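Local coordinates for protein 6-phosphogluconolactonase (Leishmania braziliensis, PDB 3CSS) that probably hydrolyses 6-phosphogluconolactone to 6-phosphogluconate, the second step in the oxidative stage of the pentose phosphate pathway, at residues 171-176 / 188-192; 153-159 / 208-212; 53-57 / 94-98. All coordinates share one frame; numbering follows the deposited sequence. Where two conformers were deposited one is given.

Contact 1 of 3, residues 171-176 / 188-192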
loop_
_atom_site.group_PDB
_atom_site.type_symbol
_atom_site.label_atom_id
_atom_site.label_comp_id
_atom_site.label_asym_id
_atom_site.label_seq_id
_atom_site.Cartn_x
_atom_site.Cartn_y
_atom_site.Cartn_z
ATOM N N SER A 171 -4.307 -4.475 -2.489
ATOM C CA SER A 171 -5.049 -5.678 -2.978
ATOM C C SER A 171 -6.482 -5.290 -3.365
ATOM O O SER A 171 -7.452 -6.021 -3.111
ATOM C CB SER A 171 -4.996 -6.845 -1.990
ATOM O OG SER A 171 -3.726 -7.483 -2.053
ATOM N N ILE A 172 -6.584 -4.121 -4.012
ATOM C CA ILE A 172 -7.848 -3.626 -4.530
ATOM C C ILE A 172 -7.898 -4.085 -5.997
ATOM O O ILE A 172 -7.400 -3.381 -6.906
ATOM C CB ILE A 172 -7.952 -2.078 -4.394
ATOM C CG1 ILE A 172 -7.858 -1.681 -2.906
ATOM C CG2 ILE A 172 -9.279 -1.599 -5.008
ATOM C CD1 ILE A 172 -7.576 -0.191 -2.629
ATOM N N PHE A 173 -8.402 -5.305 -6.195
ATOM C CA PHE A 173 -8.422 -5.958 -7.511
ATOM C C PHE A 173 -9.699 -5.643 -8.279
ATOM O O PHE A 173 -10.750 -5.432 -7.674
ATOM C CB PHE A 173 -8.277 -7.483 -7.376
ATOM C CG PHE A 173 -6.886 -7.929 -7.003
ATOM C CD1 PHE A 173 -5.880 -8.027 -7.962
ATOM C CD2 PHE A 173 -6.571 -8.230 -5.693
ATOM C CE1 PHE A 173 -4.607 -8.430 -7.620
ATOM C CE2 PHE A 173 -5.299 -8.624 -5.344
ATOM C CZ PHE A 173 -4.313 -8.716 -6.304
ATOM N N PRO A 174 -9.618 -5.671 -9.623
ATOM C CA PRO A 174 -10.843 -5.592 -10.424
ATOM C C PRO A 174 -11.853 -6.659 -10.009
ATOM O O PRO A 174 -11.477 -7.803 -9.744
ATOM C CB PRO A 174 -10.356 -5.846 -11.862
ATOM C CG PRO A 174 -8.917 -5.676 -11.861
ATOM C CD PRO A 174 -8.411 -5.807 -10.449
ATOM N N ASP A 175 -13.113 -6.254 -9.910
ATOM C CA ASP A 175 -14.239 -7.140 -9.603
ATOM C C ASP A 175 -14.072 -7.947 -8.295
ATOM O O ASP A 175 -14.576 -9.083 -8.164
ATOM C CB ASP A 175 -14.539 -8.032 -10.823
ATOM C CG ASP A 175 -14.755 -7.220 -12.096
ATOM O OD1 ASP A 175 -15.731 -6.454 -12.172
ATOM O OD2 ASP A 175 -13.909 -7.306 -13.024
ATOM N N SER A 176 -13.369 -7.344 -7.323
ATOM C CA SER A 176 -13.315 -7.825 -5.943
ATOM C C SER A 176 -14.240 -6.995 -5.045
ATOM O O SER A 176 -14.657 -5.890 -5.410
ATOM C CB SER A 176 -11.884 -7.730 -5.397
ATOM O OG SER A 176 -11.480 -6.371 -5.203
ATOM N N VAL A 188 -11.372 -6.853 1.567
ATOM C CA VAL A 188 -10.893 -8.162 1.167
ATOM C C VAL A 188 -10.966 -8.348 -0.348
ATOM O O VAL A 188 -11.760 -7.696 -1.034
ATOM C CB VAL A 188 -11.723 -9.263 1.872
ATOM C CG1 VAL A 188 -11.595 -9.101 3.386
ATOM C CG2 VAL A 188 -13.186 -9.235 1.436
ATOM N N SER A 189 -10.159 -9.264 -0.862
ATOM C CA SER A 189 -10.176 -9.577 -2.278
ATOM C C SER A 189 -9.458 -10.868 -2.555
ATOM O O SER A 189 -8.635 -11.300 -1.757
ATOM C CB SER A 189 -9.440 -8.493 -3.045
ATOM O OG SER A 189 -8.087 -8.476 -2.632
ATOM N N PHE A 190 -9.770 -11.446 -3.705
ATOM C CA PHE A 190 -8.964 -12.504 -4.310
ATOM C C PHE A 190 -8.329 -11.899 -5.580
ATOM O O PHE A 190 -8.946 -11.062 -6.268
ATOM C CB PHE A 190 -9.837 -13.727 -4.663
ATOM C CG PHE A 190 -9.047 -14.991 -4.860
ATOM C CD1 PHE A 190 -8.680 -15.750 -3.757
ATOM C CD2 PHE A 190 -8.647 -15.403 -6.130
ATOM C CE1 PHE A 190 -7.942 -16.904 -3.898
ATOM C CE2 PHE A 190 -7.903 -16.556 -6.294
ATOM C CZ PHE A 190 -7.563 -17.327 -5.166
ATOM N N PRO A 191 -7.083 -12.282 -5.884
ATOM C CA PRO A 191 -6.464 -11.710 -7.074
ATOM C C PRO A 191 -7.219 -11.967 -8.368
ATOM O O PRO A 191 -7.970 -12.938 -8.495
ATOM C CB PRO A 191 -5.071 -12.361 -7.133
ATOM C CG PRO A 191 -5.155 -13.534 -6.233
ATOM C CD PRO A 191 -6.168 -13.193 -5.179
ATOM N N SER A 192 -6.999 -11.067 -9.321
ATOM C CA SER A 192 -7.561 -11.172 -10.652
ATOM C C SER A 192 -6.857 -12.326 -11.397
ATOM O O SER A 192 -5.841 -12.847 -10.906
ATOM C CB SER A 192 -7.366 -9.857 -11.397
ATOM O OG SER A 192 -6.008 -9.648 -11.718
HETATM O O HOH W 1 -11.108 -10.272 -7.709
#
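The backbone oxygen Ser-171 O accepts a hydrogen bond from Ser-189 OG at 2.6 Å, in the carbonyl plane and on a lone pair, with a C=O...donor angle of 142°; a weak backbone bond from Phe-173 N reaches the same oxygen. The serine hydroxyl bond ties the loop 171-176 to the end of strand 186-189, and it illustrates how a buried serine can secure a segment that lacks regular structure. With chi1 at 63°, between N and the carbonyl carbon, Ser-189 OG also sits at the edge of the Phe-173 ring, 3.4 Å from CD2. Over one face of that ring stands Pro-191 CA, almost exactly above the centre at 3.5 Å from the centroid, a CH-pi contact. Beyond the ring the chain makes a type II turn from Phe-173 to Ser-176. Its first carbonyl, Phe-173 O, accepts both Ser-176 N and Ser-176 OG, the hydroxyl at 2.7 Å. This bond and one from Ala-179 N probably fix the hydroxyl, while Ser-176 CB presses on Ser-189 CB at a tight 3.5 Å. A water bridges Pro-174 O and Phe-190 O. Around this junction Ser-171 OG bonds to Asp-75, His-168 stacks with Phe-173, strand 201-204 pairs with strand 186-189, Arg-201 bonding to the Ser-189 backbone, and helix 123-140 packs on Val-188.

Contact 2 of 3, residues 153-159 / 208-212. Unlike the reference sequence in segment 208-212: Tyr-211 (reference His).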
loop_
_atom_site.group_PDB
_atom_site.type_symbol
_atom_site.label_atom_id
_atom_site.label_comp_id
_atom_site.label_asym_id
_atom_site.label_seq_id
_atom_site.Cartn_x
_atom_site.Cartn_y
_atom_site.Cartn_z
ATOM N N VAL A 153 -11.667 6.893 10.286
ATOM C CA VAL A 153 -10.654 6.415 9.361
ATOM C C VAL A 153 -9.277 6.712 9.956
ATOM O O VAL A 153 -9.067 7.811 10.489
ATOM C CB VAL A 153 -10.801 7.101 7.957
ATOM C CG1 VAL A 153 -10.502 8.615 8.006
ATOM C CG2 VAL A 153 -9.924 6.432 6.951
ATOM N N PRO A 154 -8.353 5.733 9.894
ATOM C CA PRO A 154 -6.982 6.049 10.263
ATOM C C PRO A 154 -6.388 6.987 9.219
ATOM O O PRO A 154 -6.672 6.850 8.029
ATOM C CB PRO A 154 -6.282 4.686 10.285
ATOM C CG PRO A 154 -7.061 3.818 9.395
ATOM C CD PRO A 154 -8.496 4.329 9.455
ATOM N N VAL A 155 -5.638 7.978 9.689
ATOM C CA VAL A 155 -4.988 8.954 8.821
ATOM C C VAL A 155 -3.542 8.538 8.667
ATOM O O VAL A 155 -2.743 8.616 9.607
ATOM C CB VAL A 155 -5.110 10.389 9.366
ATOM C CG1 VAL A 155 -4.391 11.364 8.448
ATOM C CG2 VAL A 155 -6.589 10.757 9.528
ATOM N N VAL A 156 -3.224 8.029 7.484
ATOM C CA VAL A 156 -1.873 7.561 7.194
ATOM C C VAL A 156 -1.057 8.707 6.596
ATOM O O VAL A 156 -1.526 9.398 5.698
ATOM C CB VAL A 156 -1.923 6.340 6.255
ATOM C CG1 VAL A 156 -0.521 5.891 5.891
ATOM C CG2 VAL A 156 -2.731 5.226 6.903
ATOM N N ASP A 157 0.173 8.900 7.061
ATOM C CA ASP A 157 1.039 9.957 6.503
ATOM C C ASP A 157 1.552 9.633 5.091
ATOM O O ASP A 157 1.492 10.473 4.177
ATOM C CB ASP A 157 2.223 10.254 7.430
ATOM C CG ASP A 157 1.785 10.887 8.731
ATOM O OD1 ASP A 157 1.449 12.090 8.698
ATOM O OD2 ASP A 157 1.725 10.173 9.749
ATOM N N ILE A 158 2.037 8.414 4.916
ATOM C CA ILE A 158 2.550 7.957 3.627
ATOM C C ILE A 158 2.060 6.551 3.342
ATOM O O ILE A 158 2.328 5.632 4.118
ATOM C CB ILE A 158 4.103 7.940 3.582
ATOM C CG1 ILE A 158 4.658 9.333 3.858
ATOM C CG2 ILE A 158 4.602 7.353 2.219
ATOM C CD1 ILE A 158 6.151 9.363 4.046
ATOM N N VAL A 159 1.337 6.404 2.232
ATOM C CA VAL A 159 0.951 5.100 1.697
ATOM C C VAL A 159 1.830 4.788 0.494
ATOM O O VAL A 159 1.785 5.490 -0.522
ATOM C CB VAL A 159 -0.558 5.011 1.301
ATOM C CG1 VAL A 159 -0.877 3.608 0.734
ATOM C CG2 VAL A 159 -1.483 5.373 2.487
ATOM N N VAL A 208 -9.284 4.813 2.908
ATOM C CA VAL A 208 -8.073 5.060 3.704
ATOM C C VAL A 208 -7.026 5.701 2.816
ATOM O O VAL A 208 -6.394 6.689 3.174
ATOM C CB VAL A 208 -7.521 3.778 4.336
ATOM C CG1 VAL A 208 -6.214 4.053 5.053
ATOM C CG2 VAL A 208 -8.536 3.169 5.299
ATOM N N ILE A 209 -6.847 5.137 1.626
ATOM C CA ILE A 209 -5.851 5.671 0.691
ATOM C C ILE A 209 -6.158 7.120 0.294
ATOM O O ILE A 209 -5.253 7.963 0.220
ATOM C CB ILE A 209 -5.708 4.724 -0.536
ATOM C CG1 ILE A 209 -5.167 3.381 -0.060
ATOM C CG2 ILE A 209 -4.768 5.311 -1.560
ATOM C CD1 ILE A 209 -5.280 2.255 -1.067
ATOM N N GLN A 210 -7.443 7.416 0.107
ATOM C CA GLN A 210 -7.902 8.739 -0.307
ATOM C C GLN A 210 -7.866 9.802 0.816
ATOM O O GLN A 210 -8.018 10.991 0.533
ATOM C CB GLN A 210 -9.299 8.630 -0.913
ATOM C CG GLN A 210 -9.303 7.906 -2.247
ATOM C CD GLN A 210 -10.691 7.627 -2.758
ATOM O OE1 GLN A 210 -11.625 7.500 -1.963
ATOM N NE2 GLN A 210 -10.844 7.505 -4.076
ATOM N N TYR A 211 -7.717 9.364 2.065
ATOM C CA TYR A 211 -7.534 10.267 3.192
ATOM C C TYR A 211 -6.063 10.380 3.656
ATOM O O TYR A 211 -5.754 11.174 4.561
ATOM C CB TYR A 211 -8.410 9.838 4.349
ATOM C CG TYR A 211 -9.839 10.296 4.232
ATOM C CD1 TYR A 211 -10.875 9.401 4.046
ATOM C CD2 TYR A 211 -10.149 11.643 4.334
ATOM C CE1 TYR A 211 -12.187 9.835 3.964
ATOM C CE2 TYR A 211 -11.464 12.095 4.249
ATOM C CZ TYR A 211 -12.484 11.183 4.065
ATOM O OH TYR A 211 -13.801 11.626 3.980
ATOM N N ALA A 212 -5.166 9.608 3.055
ATOM C CA ALA A 212 -3.757 9.656 3.415
ATOM C C ALA A 212 -3.162 11.007 3.019
ATOM O O ALA A 212 -3.598 11.638 2.048
ATOM C CB ALA A 212 -2.968 8.487 2.762
HETATM O O HOH W 2 -5.477 7.552 5.618
#
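With CG2 anti to its backbone N, the other methyl of Val-153, CG1, falls between N and the carbonyl carbon (chi1 66°), and this rotation aims one methyl at Val-208 and one at Tyr-211: CG2 meets Val-208 CG2 at 3.9 Å, while CG1 approaches Tyr-211 CD1 at 4.1 Å. Val-208 divides its own branches in turn, since CG1, anti to its N (chi1 175°), reaches Val-156 CG2 at 4.1 Å. The tightest fit is between methyls of Val-159 and Ala-212, CG2 to CB at 3.5 Å. Beside it Ala-212 CA lies 3.2 Å from the carbonyl Val-156 O, a bent and at most weak CA-H...O contact. Polar groups in this apolar seam are served by a water that donates to Pro-154 O and to Val-208 O, the latter at 2.7 Å, and accepts from Val-156 N. One solvent molecule thus joins the connection between strands 152-154 and 158-162 to helix 206-211, showing how valines and a water together can fill a junction. The contact couples that helix to strand 158-162 of the central sheet and to strand 152-154, which pairs with strand 143-145; on its other side strand 158-162 turns Ile-158 toward helix 14-30.

Contact 3 of 3, residues 53-57 / 94-98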
loop_
_atom_site.group_PDB
_atom_site.type_symbol
_atom_site.label_atom_id
_atom_site.label_comp_id
_atom_site.label_asym_id
_atom_site.label_seq_id
_atom_site.Cartn_x
_atom_site.Cartn_y
_atom_site.Cartn_z
ATOM N N TYR A 53 13.137 -0.830 1.090
ATOM C CA TYR A 53 13.225 -1.297 2.460
ATOM C C TYR A 53 14.673 -1.613 2.869
ATOM O O TYR A 53 15.108 -1.249 3.968
ATOM C CB TYR A 53 12.287 -2.481 2.698
ATOM C CG TYR A 53 10.832 -2.207 2.347
ATOM C CD1 TYR A 53 10.322 -0.892 2.255
ATOM C CD2 TYR A 53 9.960 -3.255 2.125
ATOM C CE1 TYR A 53 9.006 -0.653 1.927
ATOM C CE2 TYR A 53 8.615 -3.015 1.792
ATOM C CZ TYR A 53 8.149 -1.720 1.685
ATOM O OH TYR A 53 6.829 -1.477 1.339
ATOM N N GLU A 54 15.413 -2.257 1.972
ATOM C CA GLU A 54 16.817 -2.564 2.211
ATOM C C GLU A 54 17.624 -1.282 2.403
ATOM O O GLU A 54 18.495 -1.199 3.280
ATOM C CB GLU A 54 17.367 -3.415 1.059
ATOM C CG GLU A 54 16.763 -4.813 1.020
ATOM C CD GLU A 54 17.259 -5.642 -0.126
ATOM O OE1 GLU A 54 18.039 -5.117 -0.942
ATOM O OE2 GLU A 54 16.878 -6.823 -0.192
ATOM N N GLU A 55 17.331 -0.281 1.583
ATOM C CA GLU A 55 18.034 0.996 1.671
ATOM C C GLU A 55 17.707 1.712 2.983
ATOM O O GLU A 55 18.599 2.238 3.638
ATOM C CB GLU A 55 17.717 1.890 0.480
ATOM C CG GLU A 55 18.548 3.161 0.455
ATOM C CD GLU A 55 18.590 3.774 -0.902
ATOM O OE1 GLU A 55 17.994 3.176 -1.831
ATOM O OE2 GLU A 55 19.223 4.842 -1.044
ATOM N N LEU A 56 16.435 1.731 3.378
ATOM C CA LEU A 56 16.069 2.258 4.700
ATOM C C LEU A 56 16.803 1.526 5.832
ATOM O O LEU A 56 17.259 2.137 6.812
ATOM C CB LEU A 56 14.565 2.135 4.922
ATOM C CG LEU A 56 13.685 3.030 4.048
ATOM C CD1 LEU A 56 12.205 2.599 4.197
ATOM C CD2 LEU A 56 13.867 4.530 4.382
ATOM N N HIS A 57 16.928 0.212 5.703
ATOM C CA HIS A 57 17.634 -0.571 6.722
ATOM C C HIS A 57 19.116 -0.176 6.856
ATOM O O HIS A 57 19.658 -0.104 7.972
ATOM C CB HIS A 57 17.528 -2.057 6.432
ATOM C CG HIS A 57 18.134 -2.911 7.499
ATOM N ND1 HIS A 57 19.473 -3.228 7.512
ATOM C CD2 HIS A 57 17.600 -3.473 8.608
ATOM C CE1 HIS A 57 19.731 -3.980 8.571
ATOM N NE2 HIS A 57 18.606 -4.148 9.249
ATOM N N ALA A 94 13.925 -7.574 4.729
ATOM C CA ALA A 94 14.526 -6.363 4.203
ATOM C C ALA A 94 14.785 -5.328 5.291
ATOM O O ALA A 94 15.770 -4.593 5.200
ATOM C CB ALA A 94 13.672 -5.760 3.069
ATOM N N LEU A 95 13.929 -5.271 6.319
ATOM C CA LEU A 95 13.938 -4.111 7.214
ATOM C C LEU A 95 13.415 -4.336 8.637
ATOM O O LEU A 95 14.080 -3.957 9.609
ATOM C CB LEU A 95 13.154 -2.966 6.547
ATOM C CG LEU A 95 12.817 -1.744 7.408
ATOM C CD1 LEU A 95 14.097 -0.982 7.793
ATOM C CD2 LEU A 95 11.833 -0.824 6.724
ATOM N N LEU A 96 12.221 -4.913 8.771
ATOM C CA LEU A 96 11.513 -4.898 10.052
ATOM C C LEU A 96 12.150 -5.797 11.098
ATOM O O LEU A 96 11.883 -5.663 12.296
ATOM C CB LEU A 96 10.015 -5.241 9.874
ATOM C CG LEU A 96 9.214 -4.355 8.921
ATOM C CD1 LEU A 96 7.759 -4.786 8.887
ATOM C CD2 LEU A 96 9.297 -2.886 9.351
ATOM N N ARG A 97 13.025 -6.700 10.661
ATOM C CA ARG A 97 13.784 -7.522 11.607
ATOM C C ARG A 97 14.523 -6.664 12.653
ATOM O O ARG A 97 14.717 -7.108 13.793
ATOM C CB ARG A 97 14.752 -8.447 10.855
ATOM C CG ARG A 97 15.782 -7.734 9.991
ATOM C CD ARG A 97 16.475 -8.689 9.044
ATOM N NE ARG A 97 17.411 -8.004 8.147
ATOM C CZ ARG A 97 18.697 -7.773 8.408
ATOM N NH1 ARG A 97 19.232 -8.139 9.557
ATOM N NH2 ARG A 97 19.448 -7.141 7.510
ATOM N N ASP A 98 14.925 -5.446 12.284
ATOM C CA ASP A 98 15.677 -4.567 13.189
ATOM C C ASP A 98 14.907 -3.306 13.605
ATOM O O ASP A 98 15.498 -2.369 14.153
ATOM C CB ASP A 98 17.029 -4.209 12.563
ATOM C CG ASP A 98 17.947 -5.417 12.439
ATOM O OD1 ASP A 98 18.019 -6.231 13.398
ATOM O OD2 ASP A 98 18.616 -5.563 11.393
#
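Helix 50-59 and the end of helix 87-96 come close enough for CA atoms to approach to 4.9 Å at Glu-54 and Ala-94, and to 5.1 Å at His-57 and Leu-95. The motif is a His-carboxylate hydrogen bond at one end of a helix-helix junction, with a small alanine, Ala-94, at the other and a wider pi-type turn at 94-96; the helices lie beside the parallel strands of the Rossmann-like sheet, Tyr-53 touching Leu-43 of strand 39-43. Ala-94 makes the close approach possible: its CB meets Tyr-53 CB at 3.6 Å, and the aliphatic part of Glu-54 rests on it through CG. Leu-95 lies along the first helix, CB near Tyr-53 O and CD1 against the backbone and CB of His-57. The His-57 ring, its CG anti to the backbone N (chi1 -175°), extends across to segment 94-98, where its edge faces Leu-95 O. Over one face lies the guanidinium of Arg-97, planes 27° apart and centres 4.2 Å apart. Arg-97 NH1 is also 3.2 Å from Asp-98 OD2, but the pairing is electrostatic, with no N-H directed at the oxygen; the arginine's NE bonds to Lys-93 O. The arginine over the face and the carboxylate at the edge probably steady the imidazole. His-57 NE2 donates to the anti lone pair of Asp-98 OD2 at 2.6 Å, in the ring plane, with an N-H...O angle of 170°.

How the contacts relate
Contacts 1 and 2 are buried and both reach the central mixed sheet, and they meet directly, Ile-172 CD1 lying 3.7 Å from Ile-209 CD1. Contact 3 stands apart: it joins two helices, is partly buried, and lies across the chain's centre from contact 1, the nearest atoms about 12 Å away. The chemistry follows the place. Contact 2, closest to the middle of the chain, relies on aliphatic methyls and one water; contact 1, on an edge strand, combines a serine hydroxyl bond with an aromatic face; contact 3, nearer solvent, uses charged side chains round an imidazole, with apolar residues packed behind them.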